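Local coordinates for hydrogenase expression/formation protein HypE (Desulfovibrio vulgaris subsp. vulgaris, PDB 2Z1U) that binds ATP and magnesium ions and, as a HypE-family hydrogenase maturation protein, probably uses the nucleotide in assembling the hydrogenase metal centre, at residues A[150-155]-A[204-209]; A[54-59]-A[79-84]. All blocks are in the same frame, centred on the assembly; numbering follows the deposited sequence.

Contact 1: residues A[150-155]-A[204-209]; sequences EILVDP and VVEKLV
Leu152 and Val153 meet Val209 in a small apolar contact between the N-terminal and C-terminal halves of the chain, where the polypeptide leaves strand 141-151 and passes helix 202-212. No hydrogen bond joins the two segments, and together they bury 203 Å². The methyl CG1 of Val209 is the common partner: CB of Leu152 lies 3.8 Å from Val209 CG1, and on the other residue both methyls close on it. Val153 CG1 approaches Val209 CG1 to 3.4 Å, closer than two methyl carbons normally come, while Val153 CG2 lies 3.6 Å from Val209 CG1. The two valines cross obliquely, branch against branch, and their short, stiff side chains suit a place where the backbones come close, with the CA atoms of Val153 and Val209 7.0 Å apart.

Leucine, being longer, spans the wider gap toward the preceding turn of the helix. CG of Leu152 is anti to the carbonyl carbon (chi1 of Leu152 -61°), which carries Leu152 CD1 to 4.1 Å from CG of Glu206, the two side chains crossing at about a right angle. Glu206 thus offers its aliphatic part to Leu152, while its extended chain takes the carboxylate on to a salt bridge with Arg88 of strand 87-99, which also touches Leu152. The helix also packs against helix 280-291, through Leu208 among others. The contact is part of the seam between the two domains of the AIR synthase-related (PurM-like) fold: the exit of an N-terminal-domain strand rests on a helix of the C-terminal domain.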
loop_
_atom_site.group_PDB
_atom_site.type_symbol
_atom_site.label_atom_id
_atom_site.label_comp_id
_atom_site.label_asym_id
_atom_site.label_seq_id
_atom_site.Cartn_x
_atom_site.Cartn_y
_atom_site.Cartn_z
ATOM N N GLU A 150 12.179 -1.006 12.063
ATOM C CA GLU A 150 13.524 -1.503 12.325
ATOM C C GLU A 150 13.450 -2.769 13.199
ATOM O O GLU A 150 12.887 -2.742 14.296
ATOM C CB GLU A 150 14.345 -0.390 12.992
ATOM C CG GLU A 150 14.498 0.834 12.067
ATOM C CD GLU A 150 14.893 2.121 12.786
ATOM O OE1 GLU A 150 14.256 2.464 13.814
ATOM O OE2 GLU A 150 15.835 2.794 12.302
ATOM N N ILE A 151 14.002 -3.879 12.713
ATOM C CA ILE A 151 13.995 -5.111 13.505
ATOM C C ILE A 151 14.885 -4.949 14.738
ATOM O O ILE A 151 15.998 -4.408 14.649
ATOM C CB ILE A 151 14.309 -6.378 12.671
ATOM C CG1 ILE A 151 13.136 -6.664 11.718
ATOM C CG2 ILE A 151 14.526 -7.596 13.582
ATOM C CD1 ILE A 151 13.455 -7.560 10.562
ATOM N N LEU A 152 14.355 -5.380 15.884
ATOM C CA LEU A 152 14.973 -5.124 17.189
ATOM C C LEU A 152 15.842 -6.263 17.710
ATOM O O LEU A 152 16.652 -6.056 18.606
ATOM C CB LEU A 152 13.903 -4.778 18.236
ATOM C CG LEU A 152 13.049 -3.527 17.992
ATOM C CD1 LEU A 152 11.836 -3.540 18.910
ATOM C CD2 LEU A 152 13.863 -2.246 18.174
ATOM N N VAL A 153 15.668 -7.464 17.159
ATOM C CA VAL A 153 16.353 -8.653 17.686
ATOM C C VAL A 153 16.727 -9.651 16.605
ATOM O O VAL A 153 16.075 -9.721 15.560
ATOM C CB VAL A 153 15.503 -9.411 18.745
ATOM C CG1 VAL A 153 15.527 -8.698 20.080
ATOM C CG2 VAL A 153 14.068 -9.646 18.259
ATOM N N ASP A 154 17.778 -10.428 16.880
ATOM C CA ASP A 154 18.156 -11.560 16.042
ATOM C C ASP A 154 18.502 -12.755 16.935
ATOM O O ASP A 154 19.379 -12.644 17.792
ATOM C CB ASP A 154 19.331 -11.197 15.125
ATOM C CG ASP A 154 19.446 -12.126 13.921
ATOM O OD1 ASP A 154 19.772 -13.314 14.102
ATOM O OD2 ASP A 154 19.220 -11.664 12.785
ATOM N N PRO A 155 17.799 -13.896 16.753
ATOM C CA PRO A 155 16.698 -14.082 15.796
ATOM C C PRO A 155 15.410 -13.354 16.199
ATOM O O PRO A 155 15.135 -13.176 17.392
ATOM C CB PRO A 155 16.484 -15.601 15.806
ATOM C CG PRO A 155 16.973 -16.045 17.124
ATOM C CD PRO A 155 18.087 -15.128 17.507
ATOM N N VAL A 204 3.993 -2.713 23.662
ATOM C CA VAL A 204 4.068 -4.023 24.354
ATOM C C VAL A 204 5.107 -4.938 23.691
ATOM O O VAL A 204 5.875 -5.590 24.387
ATOM C CB VAL A 204 2.701 -4.792 24.418
ATOM C CG1 VAL A 204 2.700 -5.809 25.597
ATOM C CG2 VAL A 204 1.586 -3.838 24.645
ATOM N N VAL A 205 5.106 -4.995 22.352
ATOM C CA VAL A 205 6.059 -5.834 21.601
ATOM C C VAL A 205 7.510 -5.416 21.844
ATOM O O VAL A 205 8.365 -6.264 22.069
ATOM C CB VAL A 205 5.766 -5.878 20.073
ATOM C CG1 VAL A 205 6.883 -6.603 19.314
ATOM C CG2 VAL A 205 4.437 -6.583 19.791
ATOM N N GLU A 206 7.789 -4.110 21.787
ATOM C CA GLU A 206 9.136 -3.628 22.063
ATOM C C GLU A 206 9.635 -4.125 23.438
ATOM O O GLU A 206 10.746 -4.670 23.542
ATOM C CB GLU A 206 9.226 -2.092 21.916
ATOM C CG GLU A 206 10.615 -1.523 22.287
ATOM C CD GLU A 206 10.916 -0.177 21.659
ATOM O OE1 GLU A 206 10.428 0.091 20.544
ATOM O OE2 GLU A 206 11.678 0.610 22.267
ATOM N N LYS A 207 8.808 -3.981 24.478
ATOM C CA LYS A 207 9.202 -4.418 25.820
ATOM C C LYS A 207 9.359 -5.935 25.898
ATOM O O LYS A 207 10.264 -6.422 26.568
ATOM C CB LYS A 207 8.241 -3.930 26.907
ATOM C CG LYS A 207 8.821 -4.108 28.305
ATOM C CD LYS A 207 7.901 -3.613 29.402
ATOM C CE LYS A 207 8.671 -3.520 30.718
ATOM N NZ LYS A 207 7.812 -3.004 31.809
ATOM N N LEU A 208 8.493 -6.678 25.202
ATOM C CA LEU A 208 8.612 -8.133 25.149
ATOM C C LEU A 208 9.957 -8.549 24.573
ATOM O O LEU A 208 10.668 -9.364 25.152
ATOM C CB LEU A 208 7.503 -8.737 24.287
ATOM C CG LEU A 208 6.104 -8.898 24.884
ATOM C CD1 LEU A 208 5.165 -9.459 23.813
ATOM C CD2 LEU A 208 6.106 -9.792 26.143
ATOM N N VAL A 209 10.288 -7.976 23.424
ATOM C CA VAL A 209 11.429 -8.401 22.639
ATOM C C VAL A 209 12.768 -7.987 23.288
ATOM O O VAL A 209 13.710 -8.798 23.384
ATOM C CB VAL A 209 11.214 -7.946 21.162
ATOM C CG1 VAL A 209 12.448 -7.385 20.512
ATOM C CG2 VAL A 209 10.542 -9.083 20.346
#

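Contact 2: residues A[54-59]-A[79-84]; sequences STDSYT and VNDVSM. With MG (magnesium ion), chain B; MG (magnesium ion), chain C; ATP (adenosine-5'-triphosphate), chain D.
Strand 54-58 and helix 79-83 run nearly antiparallel, their axes at 148° and 8.0 Å apart at closest approach, with Ser54 and Val82 nearest in the backbone. Small Ser54 lets the helix come close: its CB lies 4.0 Å from Val82 CG2, and its OG, anti to the backbone N (chi1 -180°), sits 3.2 Å from Asp81 CB and is hydrogen-bonded to the backbone carbonyl of Asp41 of the second subunit. Farther along, OD2 of Asp56 lies 2.8 Å from OD1 of Asp81, with carboxylate planes 32° apart. The two magnesium ions nearby probably help make so close an approach of two carboxylates tolerable. Asp56 OD1 binds one at 2.0 Å, together with oxygens of all three ATP phosphates, a water and Asp129 of the second subunit; Asp81 OD2 binds the other at 2.2 Å, alongside ATP O2B, a second water, Asp220 and Asp41 of the second subunit. Aspartate suits both places, being short and giving one oxygen to metal. Strand 50-58 edges its sheet within the chain, beside strand 141-151; helix 70-83 lies between it and helix 202-212, while Val82 also packs on Ala87 and Pro89 of strand 87-99.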
loop_
_atom_site.group_PDB
_atom_site.type_symbol
_atom_site.label_atom_id
_atom_site.label_comp_id
_atom_site.label_asym_id
_atom_site.label_seq_id
_atom_site.Cartn_x
_atom_site.Cartn_y
_atom_site.Cartn_z
ATOM N N SER A 54 5.271 -4.469 5.903
ATOM C CA SER A 54 3.949 -5.106 5.782
ATOM C C SER A 54 2.958 -4.188 5.083
ATOM O O SER A 54 3.023 -2.956 5.256
ATOM C CB SER A 54 3.417 -5.403 7.191
ATOM O OG SER A 54 2.144 -6.018 7.125
ATOM N N THR A 55 2.037 -4.760 4.312
ATOM C CA THR A 55 0.940 -3.965 3.752
ATOM C C THR A 55 -0.419 -4.608 4.063
ATOM O O THR A 55 -0.523 -5.816 4.134
ATOM C CB THR A 55 1.086 -3.751 2.220
ATOM O OG1 THR A 55 0.194 -2.713 1.808
ATOM C CG2 THR A 55 0.741 -5.042 1.410
ATOM N N ASP A 56 -1.450 -3.786 4.209
ATOM C CA ASP A 56 -2.816 -4.287 4.381
ATOM C C ASP A 56 -3.800 -3.284 3.828
ATOM O O ASP A 56 -3.615 -2.079 4.003
ATOM C CB ASP A 56 -3.133 -4.554 5.878
ATOM C CG ASP A 56 -2.783 -5.964 6.298
ATOM O OD1 ASP A 56 -3.444 -6.885 5.788
ATOM O OD2 ASP A 56 -1.887 -6.163 7.148
ATOM N N SER A 57 -4.836 -3.775 3.147
ATOM C CA SER A 57 -5.939 -2.910 2.764
ATOM C C SER A 57 -7.060 -3.106 3.768
ATOM O O SER A 57 -7.215 -4.189 4.315
ATOM C CB SER A 57 -6.469 -3.214 1.367
ATOM O OG SER A 57 -5.470 -3.073 0.384
ATOM N N TYR A 58 -7.854 -2.056 3.967
ATOM C CA TYR A 58 -8.909 -2.028 4.976
ATOM C C TYR A 58 -10.229 -1.743 4.276
ATOM O O TYR A 58 -10.339 -0.805 3.488
ATOM C CB TYR A 58 -8.564 -1.013 6.081
ATOM C CG TYR A 58 -7.295 -1.437 6.800
ATOM C CD1 TYR A 58 -6.042 -1.067 6.299
ATOM C CD2 TYR A 58 -7.341 -2.275 7.938
ATOM C CE1 TYR A 58 -4.871 -1.476 6.908
ATOM C CE2 TYR A 58 -6.145 -2.721 8.570
ATOM C CZ TYR A 58 -4.911 -2.307 8.041
ATOM O OH TYR A 58 -3.700 -2.669 8.621
ATOM N N THR A 59 -11.212 -2.602 4.534
ATOM C CA THR A 59 -12.457 -2.634 3.761
ATOM C C THR A 59 -13.658 -2.716 4.713
ATOM O O THR A 59 -14.750 -3.112 4.310
ATOM C CB THR A 59 -12.499 -3.854 2.786
ATOM O OG1 THR A 59 -12.297 -5.052 3.531
ATOM C CG2 THR A 59 -11.411 -3.761 1.711
ATOM N N VAL A 79 0.724 -0.947 11.930
ATOM C CA VAL A 79 1.645 -0.813 13.067
ATOM C C VAL A 79 1.815 -2.205 13.730
ATOM O O VAL A 79 2.947 -2.657 13.968
ATOM C CB VAL A 79 1.142 0.252 14.094
ATOM C CG1 VAL A 79 1.859 0.118 15.461
ATOM C CG2 VAL A 79 1.314 1.676 13.555
ATOM N N ASN A 80 0.695 -2.896 13.989
ATOM C CA ASN A 80 0.746 -4.226 14.598
ATOM C C ASN A 80 1.475 -5.272 13.749
ATOM O O ASN A 80 2.319 -5.999 14.274
ATOM C CB ASN A 80 -0.667 -4.730 15.011
ATOM C CG ASN A 80 -1.270 -3.883 16.122
ATOM O OD1 ASN A 80 -0.588 -3.032 16.704
ATOM N ND2 ASN A 80 -2.556 -4.047 16.370
ATOM N N ASP A 81 1.156 -5.359 12.457
ATOM C CA ASP A 81 1.794 -6.355 11.598
ATOM C C ASP A 81 3.326 -6.203 11.539
ATOM O O ASP A 81 4.057 -7.185 11.618
ATOM C CB ASP A 81 1.185 -6.340 10.181
ATOM C CG ASP A 81 0.288 -7.546 9.925
ATOM O OD1 ASP A 81 -0.325 -7.670 8.840
ATOM O OD2 ASP A 81 0.227 -8.410 10.812
ATOM N N VAL A 82 3.794 -4.971 11.367
ATOM C CA VAL A 82 5.233 -4.689 11.433
ATOM C C VAL A 82 5.828 -5.163 12.772
ATOM O O VAL A 82 6.895 -5.793 12.792
ATOM C CB VAL A 82 5.529 -3.201 11.196
ATOM C CG1 VAL A 82 7.012 -2.881 11.513
ATOM C CG2 VAL A 82 5.177 -2.801 9.741
ATOM N N SER A 83 5.130 -4.870 13.872
ATOM C CA SER A 83 5.539 -5.298 15.226
ATOM C C SER A 83 5.685 -6.807 15.394
ATOM O O SER A 83 6.541 -7.266 16.167
ATOM C CB SER A 83 4.588 -4.752 16.308
ATOM O OG SER A 83 4.585 -3.317 16.332
ATOM N N MET A 84 4.855 -7.577 14.683
ATOM C CA MET A 84 4.889 -9.053 14.794
ATOM C C MET A 84 6.234 -9.672 14.411
ATOM O O MET A 84 6.543 -10.772 14.840
ATOM C CB MET A 84 3.757 -9.699 13.980
ATOM C CG MET A 84 2.335 -9.278 14.359
ATOM S SD MET A 84 1.877 -9.550 16.094
ATOM C CE MET A 84 2.409 -8.026 16.901
HETATM MG MG MG B . -3.220 -8.842 5.372
HETATM MG MG MG C . -1.120 -10.134 11.084
HETATM P PG ATP D . -5.079 -9.947 7.773
HETATM O O1G ATP D . -4.953 -9.351 6.358
HETATM O O2G ATP D . -6.168 -10.972 7.850
HETATM O O3G ATP D . -5.129 -8.915 8.890
HETATM P PB ATP D . -2.233 -10.552 7.899
HETATM O O1B ATP D . -2.157 -9.221 7.121
HETATM O O2B ATP D . -1.394 -10.694 9.133
HETATM O O3B ATP D . -3.790 -10.851 8.127
HETATM P PA ATP D . -2.417 -12.034 5.474
HETATM O O1A ATP D . -3.446 -13.137 5.710
HETATM O O2A ATP D . -3.006 -10.830 4.795
HETATM O O3A ATP D . -1.694 -11.696 6.904
HETATM O "O5'" ATP D . -1.148 -12.567 4.715
HETATM C "C5'" ATP D . -0.600 -13.870 4.958
HETATM C "C4'" ATP D . 0.695 -13.953 4.179
HETATM O "O4'" ATP D . 0.340 -13.959 2.782
HETATM C "C3'" ATP D . 1.594 -12.748 4.397
HETATM O "O3'" ATP D . 2.961 -13.206 4.414
HETATM C "C2'" ATP D . 1.376 -11.867 3.163
HETATM O "O2'" ATP D . 2.580 -11.169 2.837
HETATM C "C1'" ATP D . 1.000 -12.891 2.074
HETATM N N9 ATP D . 0.048 -12.360 1.062
HETATM C C8 ATP D . -1.269 -12.154 1.207
HETATM N N7 ATP D . -1.804 -11.679 0.058
HETATM C C5 ATP D . -0.781 -11.551 -0.807
HETATM C C6 ATP D . -0.629 -11.090 -2.208
HETATM N N6 ATP D . -1.709 -10.638 -2.881
HETATM N N1 ATP D . 0.587 -11.132 -2.744
HETATM C C2 ATP D . 1.686 -11.561 -2.096
HETATM N N3 ATP D . 1.606 -12.006 -0.819
HETATM C C4 ATP D . 0.418 -12.015 -0.162
HETATM O O HOH W 1 -1.443 -8.506 4.597
HETATM O O HOH W 2 -2.590 -12.161 11.095
#

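Contact 2 contributes Asp56 and Asp81 to the ATP and magnesium site, whereas contact 1 lies away from it, their centres 16 Å apart. Both start from the same sheet, since strands 141-151 and 50-58 are neighbours in it, and both have one segment on a helix. Those two segments touch: CG1 of Val205 is 3.2 Å from the carbonyl O of Ser83, and CG2 of Val205 is 3.8 Å from CE of Met84. Helix 202-212 thus meets the strand exit through Val209 in contact 1 and, through Val205, Ser83 and Met84, just after Asp81, in contact 2. Each contact also reaches the second subunit, which supplies metal ligands in contact 2.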